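GTPase subunit of restriction endonuclease (Thermococcus gammatolerans, PDB 6P0F) probably recognises target DNA through its N-terminal YTH-like domain, as part of the McrB GTPase that works with a restriction endonuclease. Local coordinates at residues 53-58 with 123-128; 65-70 with 97-102. All blocks are in the same frame, centred on the assembly; numbering follows the deposited sequence.

How the contacts relate
Strand 123-127 joins the two contacts: in contact 1 it pairs with strand 49-55, and its other edge pairs with strand 91-102, which carries half of contact 2. The contact centres lie about 8 Å apart. Probable hydrogen bonds of 2.8 Å run from Phe126 O to Cys98 N and from Phe126 N to Glu99 O, and Phe123 CE1 packs on Glu102 CG at 3.3 Å. Along the chain, contact 2 is nested within the loop closed by contact 1. Both therefore reach the mixed sheet of the YTH-like domain, contact 1 as strand pairing within it and contact 2 as a turn docked on its bulged strand.

Contact 1: 53-58 with 123-128; sequences WGRSKE and FLMFFK
Phe123 packs its ring against the backbone where strand 49-55 runs into the loop 56-58. From CB, 3.4 Å from Arg55 O, the side chain sets out with CG anti to the carbonyl carbon (chi1 -69°), which brings CG to within 3.5 Å of Lys57 C. CD2 and CE2 approach Ser56 O at the ring's edge, CE2 at 3.3 Å, whereas CD1 and CE1 meet Glu58 CB. Glu58 N sits 3.5 Å above the ring plane, over its centre, and CZ at the tip is also nearest to this nitrogen. The Glu58 and Phe123 side chains cross at about a right angle, the carboxylate and ring planes 53° apart. An alanine in place of Phe123 would remove the ring and probably open a gap against the Lys57 and Glu58 backbone, leaving that loop freer to move.

Before this loop the strands run antiparallel, with axes at 155°, as a ladder in the mixed sheet of the YTH-like domain. Two hydrogen-bonded pairs, Trp53 with Met125 and Arg55 with Phe123, flank the non-hydrogen-bonded pair Gly54 with Leu124. The bond from Met125 N to Trp53 O is 2.9 Å long. At Gly54, a side chain would press on Leu124 CD2. Trp53, Arg55, Phe123 and Met125 share the opposite sheet face. There Trp53 CB touches Met125 CG at 3.9 Å, and the selenium of Met125, a selenomethionine, reaches the indole edge in a Met-aromatic contact, 5.5 Å from the centroid of the five-membered ring. Phe73 also meets the indole, edge-to-face. Arg55 instead sends NH1 to the carbonyl of Thr59.

The contact thus grades from a buried apolar end at Trp53 and Met125 to a more exposed polar loop, where one ring serves largely as a surface for peptide groups.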
loop_
_atom_site.group_PDB
_atom_site.type_symbol
_atom_site.label_atom_id
_atom_site.label_comp_id
_atom_site.label_asym_id
_atom_site.label_seq_id
_atom_site.Cartn_x
_atom_site.Cartn_y
_atom_site.Cartn_z
ATOM N N TRP A 53 -1.603 5.080 -3.256
ATOM C CA TRP A 53 -1.655 3.820 -3.977
ATOM C C TRP A 53 -3.094 3.617 -4.424
ATOM O O TRP A 53 -4.004 4.273 -3.935
ATOM C CB TRP A 53 -1.165 2.676 -3.094
ATOM C CG TRP A 53 -1.050 1.380 -3.842
ATOM C CD1 TRP A 53 -1.723 0.214 -3.597
ATOM C CD2 TRP A 53 -0.229 1.132 -4.997
ATOM N NE1 TRP A 53 -1.383 -0.738 -4.538
ATOM C CE2 TRP A 53 -0.448 -0.207 -5.386
ATOM C CE3 TRP A 53 0.660 1.910 -5.729
ATOM C CZ2 TRP A 53 0.194 -0.774 -6.502
ATOM C CZ3 TRP A 53 1.313 1.330 -6.815
ATOM C CH2 TRP A 53 1.085 -0.005 -7.167
ATOM N N GLY A 54 -3.292 2.790 -5.446
ATOM C CA GLY A 54 -4.619 2.610 -5.990
ATOM C C GLY A 54 -4.858 1.147 -6.318
ATOM O O GLY A 54 -3.925 0.404 -6.630
ATOM N N ARG A 55 -6.126 0.757 -6.247
ATOM C CA ARG A 55 -6.525 -0.625 -6.515
ATOM C C ARG A 55 -7.798 -0.621 -7.343
ATOM O O ARG A 55 -8.496 0.388 -7.427
ATOM C CB ARG A 55 -6.774 -1.406 -5.228
ATOM C CG ARG A 55 -5.553 -1.566 -4.348
ATOM C CD ARG A 55 -5.852 -2.442 -3.139
ATOM N NE ARG A 55 -6.208 -3.785 -3.564
ATOM C CZ ARG A 55 -7.421 -4.296 -3.427
ATOM N NH1 ARG A 55 -8.389 -3.578 -2.862
ATOM N NH2 ARG A 55 -7.660 -5.522 -3.846
ATOM N N SER A 56 -8.098 -1.798 -7.937
ATOM C CA SER A 56 -9.311 -2.006 -8.727
ATOM C C SER A 56 -10.583 -2.102 -7.893
ATOM O O SER A 56 -11.664 -1.861 -8.439
ATOM C CB SER A 56 -9.216 -3.300 -9.547
ATOM O OG SER A 56 -7.959 -3.433 -10.181
ATOM N N LYS A 57 -10.491 -2.459 -6.609
ATOM C CA LYS A 57 -11.659 -2.614 -5.749
ATOM C C LYS A 57 -11.466 -1.886 -4.428
ATOM O O LYS A 57 -10.340 -1.610 -4.003
ATOM C CB LYS A 57 -11.953 -4.080 -5.410
ATOM C CG LYS A 57 -12.160 -4.994 -6.582
ATOM C CD LYS A 57 -12.740 -6.332 -6.119
ATOM C CE LYS A 57 -14.085 -6.626 -6.797
ATOM N NZ LYS A 57 -13.946 -7.451 -8.041
ATOM N N GLU A 58 -12.596 -1.611 -3.767
ATOM C CA GLU A 58 -12.619 -0.994 -2.448
ATOM C C GLU A 58 -12.237 -1.958 -1.342
ATOM O O GLU A 58 -11.894 -1.508 -0.232
ATOM C CB GLU A 58 -14.022 -0.450 -2.174
ATOM C CG GLU A 58 -14.113 0.551 -1.045
ATOM C CD GLU A 58 -15.473 1.232 -1.014
ATOM O OE1 GLU A 58 -15.517 2.487 -0.963
ATOM O OE2 GLU A 58 -16.489 0.503 -1.073
ATOM N N PHE A 123 -9.572 3.029 -6.840
ATOM C CA PHE A 123 -9.764 3.091 -5.390
ATOM C C PHE A 123 -8.440 3.494 -4.755
ATOM O O PHE A 123 -7.515 2.681 -4.623
ATOM C CB PHE A 123 -10.302 1.756 -4.877
ATOM C CG PHE A 123 -11.718 1.492 -5.326
ATOM C CD1 PHE A 123 -12.797 2.040 -4.641
ATOM C CD2 PHE A 123 -11.965 0.735 -6.456
ATOM C CE1 PHE A 123 -14.101 1.818 -5.067
ATOM C CE2 PHE A 123 -13.267 0.517 -6.893
ATOM C CZ PHE A 123 -14.332 1.059 -6.197
ATOM N N LEU A 124 -8.353 4.764 -4.351
ATOM C CA LEU A 124 -7.103 5.335 -3.883
ATOM C C LEU A 124 -7.008 5.317 -2.367
ATOM O O LEU A 124 -7.994 5.549 -1.656
ATOM C CB LEU A 124 -6.955 6.787 -4.363
ATOM C CG LEU A 124 -7.169 7.106 -5.840
ATOM C CD1 LEU A 124 -6.892 8.593 -6.076
ATOM C CD2 LEU A 124 -6.268 6.245 -6.695
HETATM N N MSE A 125 -5.788 5.135 -1.884
HETATM C CA MSE A 125 -5.483 5.279 -0.455
HETATM C C MSE A 125 -4.322 6.271 -0.351
HETATM O O MSE A 125 -3.304 6.097 -1.029
HETATM C CB MSE A 125 -5.116 3.946 0.185
HETATM C CG MSE A 125 -3.849 3.329 -0.393
HETATM SE SE MSE A 125 -3.715 1.427 0.137
HETATM C CE MSE A 125 -5.357 0.956 -0.613
ATOM N N PHE A 126 -4.463 7.289 0.491
ATOM C CA PHE A 126 -3.429 8.292 0.699
ATOM C C PHE A 126 -2.688 8.021 2.005
ATOM O O PHE A 126 -3.293 7.591 2.987
ATOM C CB PHE A 126 -4.038 9.705 0.713
ATOM C CG PHE A 126 -4.357 10.233 -0.657
ATOM C CD1 PHE A 126 -5.509 9.835 -1.302
ATOM C CD2 PHE A 126 -3.477 11.090 -1.318
ATOM C CE1 PHE A 126 -5.797 10.271 -2.601
ATOM C CE2 PHE A 126 -3.756 11.519 -2.590
ATOM C CZ PHE A 126 -4.932 11.099 -3.231
ATOM N N PHE A 127 -1.377 8.287 2.004
ATOM C CA PHE A 127 -0.511 8.178 3.175
ATOM C C PHE A 127 0.128 9.533 3.468
ATOM O O PHE A 127 0.776 10.113 2.591
ATOM C CB PHE A 127 0.599 7.146 2.944
ATOM C CG PHE A 127 0.102 5.780 2.639
ATOM C CD1 PHE A 127 -0.175 5.404 1.332
ATOM C CD2 PHE A 127 -0.095 4.860 3.648
ATOM C CE1 PHE A 127 -0.639 4.151 1.043
ATOM C CE2 PHE A 127 -0.571 3.596 3.363
ATOM C CZ PHE A 127 -0.832 3.237 2.055
ATOM N N LYS A 128 -0.003 10.023 4.704
ATOM C CA LYS A 128 0.526 11.360 4.989
ATOM C C LYS A 128 2.051 11.361 4.990
ATOM O O LYS A 128 2.678 12.266 4.428
ATOM C CB LYS A 128 0.008 11.890 6.320
ATOM C CG LYS A 128 0.499 13.306 6.598
ATOM C CD LYS A 128 -0.618 14.196 7.051
ATOM C CE LYS A 128 -1.241 13.670 8.301
ATOM N NZ LYS A 128 -1.916 14.776 9.076
#

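Contact 2: 65-70 with 97-102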
loop_
_atom_site.group_PDB
_atom_site.type_symbol
_atom_site.label_atom_id
_atom_site.label_comp_id
_atom_site.label_asym_id
_atom_site.label_seq_id
_atom_site.Cartn_x
_atom_site.Cartn_y
_atom_site.Cartn_z
ATOM N N ILE A 65 -11.349 -1.082 2.997
ATOM C CA ILE A 65 -10.148 -0.394 3.449
ATOM C C ILE A 65 -10.566 0.980 3.947
ATOM O O ILE A 65 -11.202 1.747 3.206
ATOM C CB ILE A 65 -9.120 -0.274 2.317
ATOM C CG1 ILE A 65 -8.719 -1.664 1.824
ATOM C CG2 ILE A 65 -7.899 0.517 2.774
ATOM C CD1 ILE A 65 -7.823 -1.613 0.614
ATOM N N ASP A 66 -10.197 1.294 5.180
ATOM C CA ASP A 66 -10.612 2.517 5.853
ATOM C C ASP A 66 -9.413 3.380 6.222
ATOM O O ASP A 66 -8.321 2.870 6.480
ATOM C CB ASP A 66 -11.371 2.190 7.158
ATOM C CG ASP A 66 -12.639 1.373 6.928
ATOM O OD1 ASP A 66 -13.380 1.673 5.970
ATOM O OD2 ASP A 66 -12.898 0.433 7.717
ATOM N N LYS A 67 -9.626 4.687 6.351
ATOM C CA LYS A 67 -8.562 5.494 6.930
ATOM C C LYS A 67 -8.254 5.020 8.348
ATOM O O LYS A 67 -9.117 4.484 9.068
ATOM C CB LYS A 67 -8.908 6.979 6.879
ATOM C CG LYS A 67 -10.161 7.362 7.579
ATOM C CD LYS A 67 -10.398 8.879 7.446
ATOM C CE LYS A 67 -11.658 9.207 8.215
ATOM N NZ LYS A 67 -11.938 10.648 8.185
ATOM N N GLY A 68 -6.973 5.071 8.692
ATOM C CA GLY A 68 -6.479 4.526 9.933
ATOM C C GLY A 68 -5.980 3.100 9.844
ATOM O O GLY A 68 -5.253 2.660 10.742
ATOM N N ASP A 69 -6.357 2.383 8.787
ATOM C CA ASP A 69 -5.863 1.036 8.545
ATOM C C ASP A 69 -4.383 1.097 8.152
ATOM O O ASP A 69 -3.873 2.111 7.654
ATOM C CB ASP A 69 -6.690 0.358 7.469
ATOM C CG ASP A 69 -8.095 -0.021 7.945
ATOM O OD1 ASP A 69 -8.349 0.084 9.186
ATOM O OD2 ASP A 69 -8.904 -0.430 7.078
HETATM N N MSE A 70 -3.698 -0.011 8.361
HETATM C CA MSE A 70 -2.267 -0.116 8.137
HETATM C C MSE A 70 -2.033 -1.046 6.948
HETATM O O MSE A 70 -2.748 -2.031 6.757
HETATM C CB MSE A 70 -1.587 -0.633 9.392
HETATM C CG MSE A 70 -1.549 0.435 10.415
HETATM SE SE MSE A 70 -1.102 -0.350 12.103
HETATM C CE MSE A 70 0.259 -1.567 11.547
ATOM N N ILE A 97 -3.042 4.656 6.602
ATOM C CA ILE A 97 -3.850 5.366 5.616
ATOM C C ILE A 97 -4.436 6.631 6.236
ATOM O O ILE A 97 -5.092 6.594 7.290
ATOM C CB ILE A 97 -4.964 4.474 5.050
ATOM C CG1 ILE A 97 -4.361 3.244 4.322
ATOM C CG2 ILE A 97 -5.844 5.279 4.098
ATOM C CD1 ILE A 97 -5.384 2.273 3.771
ATOM N N CYS A 98 -4.164 7.762 5.598
ATOM C CA CYS A 98 -4.725 9.043 6.021
ATOM C C CYS A 98 -6.147 9.240 5.503
ATOM O O CYS A 98 -7.005 9.791 6.206
ATOM C CB CYS A 98 -3.808 10.148 5.510
ATOM S SG CYS A 98 -4.280 11.821 5.972
ATOM N N GLU A 99 -6.395 8.848 4.258
ATOM C CA GLU A 99 -7.681 9.042 3.611
ATOM C C GLU A 99 -7.825 8.029 2.491
ATOM O O GLU A 99 -6.838 7.563 1.926
ATOM C CB GLU A 99 -7.833 10.435 2.997
ATOM C CG GLU A 99 -8.673 11.408 3.797
ATOM C CD GLU A 99 -10.127 10.974 3.913
ATOM O OE1 GLU A 99 -10.470 9.833 3.546
ATOM O OE2 GLU A 99 -10.925 11.764 4.428
ATOM N N THR A 100 -9.062 7.727 2.159
ATOM C CA THR A 100 -9.365 6.927 0.978
ATOM C C THR A 100 -10.278 7.750 0.090
ATOM O O THR A 100 -11.101 8.535 0.567
ATOM C CB THR A 100 -10.031 5.589 1.311
ATOM O OG1 THR A 100 -11.295 5.827 1.940
ATOM C CG2 THR A 100 -9.156 4.748 2.217
ATOM N N VAL A 101 -10.111 7.580 -1.217
ATOM C CA VAL A 101 -10.851 8.331 -2.213
ATOM C C VAL A 101 -11.218 7.342 -3.299
ATOM O O VAL A 101 -10.326 6.745 -3.903
ATOM C CB VAL A 101 -10.027 9.489 -2.805
ATOM C CG1 VAL A 101 -10.832 10.185 -3.889
ATOM C CG2 VAL A 101 -9.596 10.464 -1.701
ATOM N N GLU A 102 -12.503 7.169 -3.560
ATOM C CA GLU A 102 -12.947 6.417 -4.720
ATOM C C GLU A 102 -13.088 7.376 -5.899
ATOM O O GLU A 102 -13.904 8.306 -5.860
ATOM C CB GLU A 102 -14.267 5.696 -4.440
ATOM C CG GLU A 102 -14.816 4.980 -5.671
ATOM C CD GLU A 102 -16.222 4.389 -5.459
ATOM O OE1 GLU A 102 -16.802 3.877 -6.445
ATOM O OE2 GLU A 102 -16.768 4.539 -4.343
HETATM O O HOH W 1 -11.997 5.625 5.033
#
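The Glu99 side chain, ending in its flat carboxylate, lies alongside that of Lys67 and points the same way, where the type II beta turn 66-69 docks on Ile97, just before the classic beta bulge that Cys98 and Glu99 form opposite Phe126. OE1 of Glu99 takes the N-H of Thr100 on its anti lone pair, and OE2 stays 4.0 Å from Lys67 NZ, too far for a salt bridge. The second carboxylate, of Asp69, receives Asp66 N on OD2 from above its plane, 53° out of it; Gln4 also binds OD2. Asp69 thus ties the turn together. Gly68 takes the turn position (phi 93°) where a side chain would jam against the preceding carbonyl.

Two backbone bonds clamp the turn to Ile97: Gly68 N to Ile97 O at 2.8 Å, and Ile97 N to Asp69 O at 2.9 Å. The Ile97 and Ile65 side chains cross at about a right angle, with Ile97 CD1 unusually close, 3.2 Å, to Ile65 CG2. Lys67 CB rests on Cys98 O, the cysteine being held by its disulfide to Cys45. A water bridges the two segments, accepting from Lys67 N at 2.9 Å and hydrogen-bonded to Thr100 OG1 at 3.2 Å.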